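Local coordinates for protein small ribosomal subunit biogenesis GTPase RsgA (Thermotoga maritima, PDB 1U0L) that probably assists late maturation of the 30S ribosomal subunit as a circularly permuted GTPase that hydrolyses GTP slowly, at residues Q87-V92 and E161-Y166; V92-P97 and L133-E138; M120-N123 and L127-E130. All coordinates share one frame; numbering follows the deposited sequence.

Contact 1: residues Q87-V92 and E161-Y166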
# COMPACT_ATOMS: atom_id res chain seq x y z
N GLN A 87 0.41 5.83 0.99
CA GLN A 87 -0.56 4.93 1.59
C GLN A 87 -0.94 3.65 0.89
O GLN A 87 -0.88 3.52 -0.33
CB GLN A 87 -1.87 5.64 1.88
CG GLN A 87 -1.87 6.49 3.11
CD GLN A 87 -3.22 7.09 3.37
OE1 GLN A 87 -3.87 7.59 2.45
NE2 GLN A 87 -3.65 7.06 4.62
N VAL A 88 -1.37 2.73 1.74
CA VAL A 88 -1.86 1.43 1.35
C VAL A 88 -3.25 1.41 1.92
O VAL A 88 -3.43 1.59 3.14
CB VAL A 88 -1.08 0.32 2.03
CG1 VAL A 88 -1.76 -1.00 1.76
CG2 VAL A 88 0.34 0.32 1.52
N ILE A 89 -4.25 1.26 1.06
CA ILE A 89 -5.63 1.19 1.52
C ILE A 89 -5.89 -0.29 1.50
O ILE A 89 -5.97 -0.90 0.42
CB ILE A 89 -6.58 1.87 0.58
CG1 ILE A 89 -6.18 3.34 0.41
CG2 ILE A 89 -7.99 1.75 1.12
CD1 ILE A 89 -6.31 4.19 1.67
N LEU A 90 -5.97 -0.88 2.68
CA LEU A 90 -6.17 -2.31 2.80
C LEU A 90 -7.64 -2.64 2.93
O LEU A 90 -8.24 -2.48 3.99
CB LEU A 90 -5.40 -2.84 4.01
CG LEU A 90 -4.68 -4.18 3.81
CD1 LEU A 90 -4.17 -4.76 5.16
CD2 LEU A 90 -5.64 -5.12 3.13
N VAL A 91 -8.24 -3.07 1.83
CA VAL A 91 -9.65 -3.41 1.87
C VAL A 91 -9.79 -4.86 2.31
O VAL A 91 -9.22 -5.78 1.72
CB VAL A 91 -10.33 -3.15 0.53
CG1 VAL A 91 -11.73 -3.70 0.54
CG2 VAL A 91 -10.41 -1.67 0.30
N VAL A 92 -10.54 -5.03 3.38
CA VAL A 92 -10.76 -6.33 3.99
C VAL A 92 -12.22 -6.73 3.98
O VAL A 92 -13.12 -5.89 4.02
CB VAL A 92 -10.19 -6.30 5.42
CG1 VAL A 92 -11.02 -7.18 6.34
CG2 VAL A 92 -8.74 -6.75 5.39
N GLU A 161 -17.07 9.01 2.58
CA GLU A 161 -16.68 10.37 2.87
C GLU A 161 -15.55 10.40 3.90
O GLU A 161 -14.61 11.18 3.79
CB GLU A 161 -17.90 11.17 3.35
CG GLU A 161 -18.18 12.42 2.51
CD GLU A 161 -18.04 12.20 0.98
OE1 GLU A 161 -18.83 11.41 0.41
OE2 GLU A 161 -17.14 12.81 0.36
N GLU A 162 -15.62 9.51 4.89
CA GLU A 162 -14.58 9.44 5.90
C GLU A 162 -13.30 8.93 5.26
O GLU A 162 -12.21 9.31 5.67
CB GLU A 162 -14.95 8.49 7.04
CG GLU A 162 -13.86 8.42 8.12
CD GLU A 162 -14.07 7.32 9.15
OE1 GLU A 162 -15.23 7.07 9.56
OE2 GLU A 162 -13.07 6.71 9.59
N LEU A 163 -13.43 8.04 4.28
CA LEU A 163 -12.25 7.48 3.63
C LEU A 163 -11.62 8.49 2.68
O LEU A 163 -10.41 8.47 2.46
CB LEU A 163 -12.61 6.20 2.87
CG LEU A 163 -11.46 5.52 2.11
CD1 LEU A 163 -10.41 5.04 3.11
CD2 LEU A 163 -11.99 4.36 1.27
N LYS A 164 -12.45 9.36 2.11
CA LYS A 164 -11.94 10.39 1.22
C LYS A 164 -10.98 11.23 2.03
O LYS A 164 -10.00 11.77 1.52
CB LYS A 164 -13.07 11.28 0.72
CG LYS A 164 -13.63 10.91 -0.63
CD LYS A 164 -14.89 11.71 -0.90
CE LYS A 164 -15.56 11.28 -2.19
NZ LYS A 164 -16.95 11.80 -2.25
N GLU A 165 -11.25 11.33 3.33
CA GLU A 165 -10.40 12.11 4.19
C GLU A 165 -8.95 11.64 4.25
O GLU A 165 -8.06 12.46 4.44
CB GLU A 165 -10.99 12.18 5.60
CG GLU A 165 -10.83 13.55 6.20
CD GLU A 165 -11.24 14.65 5.22
OE1 GLU A 165 -12.44 14.69 4.86
OE2 GLU A 165 -10.37 15.45 4.81
N TYR A 166 -8.69 10.35 4.09
CA TYR A 166 -7.31 9.86 4.13
C TYR A 166 -6.64 9.91 2.78
O TYR A 166 -5.42 9.99 2.70
CB TYR A 166 -7.20 8.40 4.59
CG TYR A 166 -7.68 8.11 5.98
CD1 TYR A 166 -9.03 7.95 6.25
CD2 TYR A 166 -6.77 8.01 7.03
CE1 TYR A 166 -9.47 7.70 7.54
CE2 TYR A 166 -7.21 7.77 8.32
CZ TYR A 166 -8.56 7.62 8.57
OH TYR A 166 -9.00 7.42 9.84

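Contact 2: residues V92-P97 and L133-E138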
# COMPACT_ATOMS: atom_id res chain seq x y z
N VAL A 92 -10.54 -5.03 3.38
CA VAL A 92 -10.76 -6.33 3.99
C VAL A 92 -12.22 -6.73 3.98
O VAL A 92 -13.12 -5.89 4.02
CB VAL A 92 -10.19 -6.30 5.42
CG1 VAL A 92 -11.02 -7.18 6.34
CG2 VAL A 92 -8.74 -6.75 5.39
N THR A 93 -12.44 -8.04 3.98
CA THR A 93 -13.78 -8.61 3.91
C THR A 93 -13.96 -9.74 4.92
O THR A 93 -13.14 -10.66 4.95
CB THR A 93 -13.98 -9.13 2.48
OG1 THR A 93 -14.81 -8.23 1.75
CG2 THR A 93 -14.53 -10.51 2.47
N VAL A 94 -14.99 -9.69 5.76
CA VAL A 94 -15.17 -10.79 6.72
C VAL A 94 -15.99 -11.91 6.09
O VAL A 94 -15.69 -13.09 6.27
CB VAL A 94 -15.90 -10.38 8.05
CG1 VAL A 94 -15.34 -9.08 8.57
CG2 VAL A 94 -17.40 -10.31 7.86
N LYS A 95 -17.01 -11.51 5.34
CA LYS A 95 -17.92 -12.43 4.68
C LYS A 95 -17.44 -12.55 3.24
O LYS A 95 -16.26 -12.38 2.98
CB LYS A 95 -19.34 -11.85 4.74
CG LYS A 95 -20.51 -12.81 4.61
CD LYS A 95 -21.79 -11.97 4.61
CE LYS A 95 -23.06 -12.76 4.37
NZ LYS A 95 -23.40 -13.68 5.49
N MET A 96 -18.36 -12.80 2.32
CA MET A 96 -18.01 -12.96 0.91
C MET A 96 -16.54 -13.25 0.66
O MET A 96 -16.09 -14.36 0.94
CB MET A 96 -18.49 -11.75 0.11
CG MET A 96 -19.97 -11.82 -0.22
SD MET A 96 -20.46 -13.45 -0.82
CE MET A 96 -21.37 -14.06 0.63
N PRO A 97 -15.74 -12.29 0.15
CA PRO A 97 -14.35 -12.89 -0.01
C PRO A 97 -13.64 -13.58 1.17
O PRO A 97 -12.70 -14.33 0.95
CB PRO A 97 -13.57 -11.70 -0.54
CG PRO A 97 -14.60 -11.03 -1.42
CD PRO A 97 -15.90 -11.10 -0.59
N LEU A 133 -21.07 -9.23 11.91
CA LEU A 133 -20.71 -8.06 12.69
C LEU A 133 -19.84 -8.42 13.86
O LEU A 133 -18.97 -7.65 14.27
CB LEU A 133 -21.96 -7.34 13.15
CG LEU A 133 -22.65 -6.63 11.99
CD1 LEU A 133 -23.74 -5.79 12.56
CD2 LEU A 133 -21.66 -5.75 11.22
N ARG A 134 -20.06 -9.60 14.42
CA ARG A 134 -19.27 -10.05 15.54
C ARG A 134 -17.82 -10.22 15.06
O ARG A 134 -16.87 -9.81 15.73
CB ARG A 134 -19.82 -11.36 16.07
CG ARG A 134 -19.35 -11.69 17.47
CD ARG A 134 -19.85 -13.05 17.89
NE ARG A 134 -21.27 -13.16 17.61
CZ ARG A 134 -21.89 -14.31 17.39
NH1 ARG A 134 -21.19 -15.44 17.41
NH2 ARG A 134 -23.20 -14.32 17.12
N LYS A 135 -17.67 -10.82 13.88
CA LYS A 135 -16.35 -11.02 13.30
C LYS A 135 -15.71 -9.66 13.02
O LYS A 135 -14.48 -9.51 13.09
CB LYS A 135 -16.45 -11.84 12.01
CG LYS A 135 -16.54 -13.34 12.26
CD LYS A 135 -17.91 -13.91 11.88
CE LYS A 135 -18.11 -13.93 10.35
NZ LYS A 135 -19.45 -14.46 9.92
N VAL A 136 -16.54 -8.67 12.70
CA VAL A 136 -16.04 -7.33 12.46
C VAL A 136 -15.47 -6.83 13.77
O VAL A 136 -14.30 -6.42 13.83
CB VAL A 136 -17.15 -6.36 11.99
CG1 VAL A 136 -16.65 -4.90 12.07
CG2 VAL A 136 -17.57 -6.71 10.55
N ARG A 137 -16.27 -6.86 14.82
CA ARG A 137 -15.81 -6.39 16.13
C ARG A 137 -14.52 -7.09 16.56
O ARG A 137 -13.79 -6.59 17.42
CB ARG A 137 -16.88 -6.57 17.19
CG ARG A 137 -17.45 -5.25 17.71
CD ARG A 137 -18.59 -5.44 18.71
NE ARG A 137 -19.74 -6.17 18.15
CZ ARG A 137 -20.09 -7.41 18.48
NH1 ARG A 137 -19.39 -8.10 19.38
NH2 ARG A 137 -21.14 -7.97 17.90
N GLU A 138 -14.23 -8.23 15.95
CA GLU A 138 -13.01 -8.97 16.28
C GLU A 138 -11.82 -8.41 15.52
O GLU A 138 -10.68 -8.53 15.96
CB GLU A 138 -13.16 -10.46 15.94
CG GLU A 138 -14.25 -11.16 16.70
CD GLU A 138 -14.09 -12.65 16.66
OE1 GLU A 138 -14.12 -13.21 15.54
OE2 GLU A 138 -13.91 -13.27 17.74

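Contact 3: residues M120-N123 and L127-E130. With GDP (guanosine-5'-diphosphate), chain E.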
# COMPACT_ATOMS: atom_id res chain seq x y z
N MET A 120 -6.81 0.51 7.03
CA MET A 120 -7.59 -0.72 6.91
C MET A 120 -9.06 -0.40 6.67
O MET A 120 -9.66 0.39 7.42
CB MET A 120 -7.43 -1.57 8.18
CG MET A 120 -8.13 -2.92 8.14
SD MET A 120 -7.68 -4.05 9.50
CE MET A 120 -5.86 -4.10 9.30
N VAL A 121 -9.63 -0.99 5.63
CA VAL A 121 -11.05 -0.75 5.34
C VAL A 121 -11.91 -2.02 5.31
O VAL A 121 -11.82 -2.81 4.37
CB VAL A 121 -11.24 -0.04 3.97
CG1 VAL A 121 -12.72 0.18 3.74
CG2 VAL A 121 -10.48 1.29 3.91
N ILE A 122 -12.74 -2.21 6.33
CA ILE A 122 -13.64 -3.37 6.37
C ILE A 122 -14.80 -3.01 5.44
O ILE A 122 -15.67 -2.21 5.80
CB ILE A 122 -14.27 -3.59 7.76
CG1 ILE A 122 -13.19 -3.58 8.85
CG2 ILE A 122 -15.07 -4.90 7.75
CD1 ILE A 122 -12.52 -4.88 9.04
N ASN A 123 -14.83 -3.59 4.25
CA ASN A 123 -15.88 -3.28 3.28
C ASN A 123 -17.11 -4.23 3.25
O ASN A 123 -17.15 -5.24 3.95
CB ASN A 123 -15.25 -3.23 1.88
CG ASN A 123 -16.19 -2.67 0.84
OD1 ASN A 123 -16.19 -3.12 -0.32
ND2 ASN A 123 -17.00 -1.67 1.23
N LEU A 127 -23.77 -6.00 3.79
CA LEU A 127 -24.08 -7.43 3.66
C LEU A 127 -24.06 -8.20 4.97
O LEU A 127 -24.60 -9.30 5.05
CB LEU A 127 -23.06 -8.05 2.71
CG LEU A 127 -23.46 -8.74 1.41
CD1 LEU A 127 -24.23 -7.78 0.51
CD2 LEU A 127 -22.19 -9.23 0.73
N TYR A 128 -23.44 -7.63 5.99
CA TYR A 128 -23.27 -8.31 7.26
C TYR A 128 -24.43 -8.44 8.22
O TYR A 128 -25.10 -7.46 8.53
CB TYR A 128 -22.10 -7.68 8.00
CG TYR A 128 -20.82 -7.67 7.21
CD1 TYR A 128 -20.65 -8.53 6.11
CD2 TYR A 128 -19.77 -6.83 7.56
CE1 TYR A 128 -19.46 -8.54 5.39
CE2 TYR A 128 -18.57 -6.84 6.85
CZ TYR A 128 -18.43 -7.70 5.76
OH TYR A 128 -17.25 -7.73 5.05
N ASP A 129 -24.66 -9.66 8.69
CA ASP A 129 -25.70 -9.95 9.67
C ASP A 129 -25.03 -9.90 11.04
O ASP A 129 -23.87 -9.48 11.15
CB ASP A 129 -26.33 -11.32 9.42
CG ASP A 129 -25.31 -12.47 9.46
OD1 ASP A 129 -25.56 -13.49 8.78
OD2 ASP A 129 -24.29 -12.37 10.18
N GLU A 130 -25.73 -10.33 12.08
CA GLU A 130 -25.17 -10.28 13.42
C GLU A 130 -23.90 -11.08 13.67
O GLU A 130 -23.01 -10.62 14.38
CB GLU A 130 -26.23 -10.66 14.45
CG GLU A 130 -27.18 -9.52 14.76
CD GLU A 130 -26.44 -8.21 15.08
OE1 GLU A 130 -25.52 -8.22 15.94
OE2 GLU A 130 -26.78 -7.17 14.47
PB GDP E . -12.07 -6.02 -6.41
O1B GDP E . -11.59 -5.92 -4.99
O2B GDP E . -11.50 -7.21 -7.16
O3B GDP E . -11.85 -4.72 -7.22
O3A GDP E . -13.72 -6.26 -6.32
PA GDP E . -14.88 -5.49 -7.05
O1A GDP E . -14.90 -5.79 -8.51
O2A GDP E . -14.83 -4.01 -6.71
O5' GDP E . -16.21 -6.08 -6.33
C5' GDP E . -16.53 -7.47 -6.48
C4' GDP E . -18.01 -7.67 -6.44
O4' GDP E . -18.45 -7.27 -5.12
C3' GDP E . -18.85 -6.89 -7.51
O3' GDP E . -19.79 -7.89 -8.13
C2' GDP E . -19.62 -5.84 -6.70
O2' GDP E . -20.93 -5.71 -7.24
C1' GDP E . -19.51 -6.36 -5.22
N9 GDP E . -19.23 -5.27 -4.09
C8 GDP E . -18.14 -4.47 -3.99
N7 GDP E . -18.22 -3.68 -2.90
C5 GDP E . -19.42 -4.02 -2.29
C6 GDP E . -20.03 -3.52 -1.10
O6 GDP E . -19.57 -2.65 -0.36
N1 GDP E . -21.28 -4.12 -0.81
C2 GDP E . -21.84 -5.10 -1.60
N2 GDP E . -23.04 -5.59 -1.23
N3 GDP E . -21.25 -5.57 -2.73
C4 GDP E . -20.06 -4.99 -3.01

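Contact 1: residues Q87-V92 and E161-Y166
Gln87 reaches out from its strand with CD anti to CA (chi2 -176°), which straightens the chain, and Tyr166 turns CG anti to its own carbonyl carbon (chi1 -63°); the glutamine amide thus comes up against the backbone end of the tyrosine rather than its hydroxyl. The two side chains cross at about a right angle, with the amide and ring planes 30° apart. As modelled, Gln87 OE1 lies 2.9 Å from Tyr166 O; the amide has probably been built the wrong way round, and once turned over the pair may be a hydrogen bond. The other end of the amide lies against Tyr166 CB, while the tyrosine side chain also packs on Val119. With an alanine in place of Gln87, the carbonyl of Tyr166 would probably lose its amide neighbour and a gap would open between the start of the strand and the helix. The contact joins sheet to helix in the P-loop GTPase fold: strand 87-92 lies between the parallel strands 117-122 and 171-175, helix 160-167 packs on one face of the sheet, and Val88 and Leu90 meet helix 101-113 on the other. One turn earlier on helix 160-167 the meeting is purely apolar, and Leu163 CD1 comes to 4.4 Å from CD1 of Ile89.

Contact 2: residues V92-P97 and L133-E138
Val94 meets Lys135 and Val136 in a small, mainly apolar contact between the loop that leaves strand 87-92 and the flank of helix 130-143. The backbones come closest at Val94 and Lys135, whose CA atoms are 6.7 Å apart, and Val94 CB faces the helix. With CG1 anti to its carbonyl carbon (chi1 -44°), Val94 sets that methyl against CG2 of Val136 at 3.8 Å. The two valines cross at about a right angle, and the touch is made by one methyl from each instead of the branches lying alongside one another. The base of Lys135 closes in next to them, its CB 4.3 Å from CB of Val94, which leaves the lysine's contribution here to its aliphatic root. The charged end has other business: Lys135 NZ forms a salt bridge with Asp132 OD1, and the second oxygen of that carboxylate, OD2, takes Lys95 NZ. The two ammonium groups, Lys95 NZ and Lys135 NZ, stand 6.0 Å apart, and the shared aspartate probably offsets their mutual repulsion while tying loop and helix together. Val94 also rests on Leu139 of the same helix, and Val136 has its side chain about 4 Å from that of Met125, which belongs to the Asn-Lys-Met-Asp guanine-recognition motif. Such a joint, between the loop at the carboxyl end of a central strand and the helix that follows this motif, belongs to the nucleotide-binding edge of the P-loop GTPase fold.

Contact 3: residues M120-N123 and L127-E130
Tyr128 supplies both the polar and the apolar touch with the end of strand 117-122. On the polar side its hydroxyl comes within 2.7 Å of the backbone carbonyl, Tyr128 OH to Asn123 O. The same OH is hydrogen-bonded to Val94 N, which places the phenol between two backbone segments and should restrict its swing. On the apolar side, Ile122 CG2 approaches the edge of the Tyr128 ring near its plane, 4.1 Å from CE2. Tyr128 holds CG anti to its carbonyl carbon (chi1 -55°), a turn that sends the ring back from the loop to the strand, where it crosses the isoleucine at about a right angle.

Of the two segments, Asn123 and Leu127 meet GDP. Asn123, first residue of the Asn-Lys-Met-Asp motif, sets its side-chain amide against the N7 and O6 edge of guanine. That amide has probably been turned over in the model, and its oxygen and nitrogen may well be exchanged, but its place beside the base stands: CG of Asn123 is 3.6 Å from GDP O6 whichever way the amide is turned. Leu127 brings CD1 up to the other end of the base, beside N2 of GDP, and Asp126 OD2 hydrogen-bonds to the nucleotide as well.

A cap completes the loop. Asp129 is the N-cap of helix 130-143, its OD2 bonded to a backbone N in the first turn, while Asp132 OD2 accepts from Asp129 N in return. Strand 117-122 runs between strands 87-92 and 149-151, with Ile122 against Val92 and Ile149, and helix 130-143 closes over Ile122 through Leu139 and over Tyr128 through Leu133 and Val136.

Overall arrangement
All three contacts belong to the permuted GTPase domain and lie on or beside its mixed, mostly parallel sheet. Contacts 2 and 3 are almost one cluster, their centres about 5 Å apart: Lys95 packs against Tyr128, and Met96 against Leu127. Contact 1 lies nearer the start of strand 87-92, its centre about 17 Å from that of contact 2 and 14 Å from that of contact 3. Strand pairing links it to contact 3, with a probable hydrogen bond of 2.7 Å from Val92 N to Val121 O. Contact 3 touches GDP directly. In contact 2, the side chain of Val94 is about 11 Å from the bound GDP. In contact 1, the side chain of Ile89 is about 10 Å from the bound GDP.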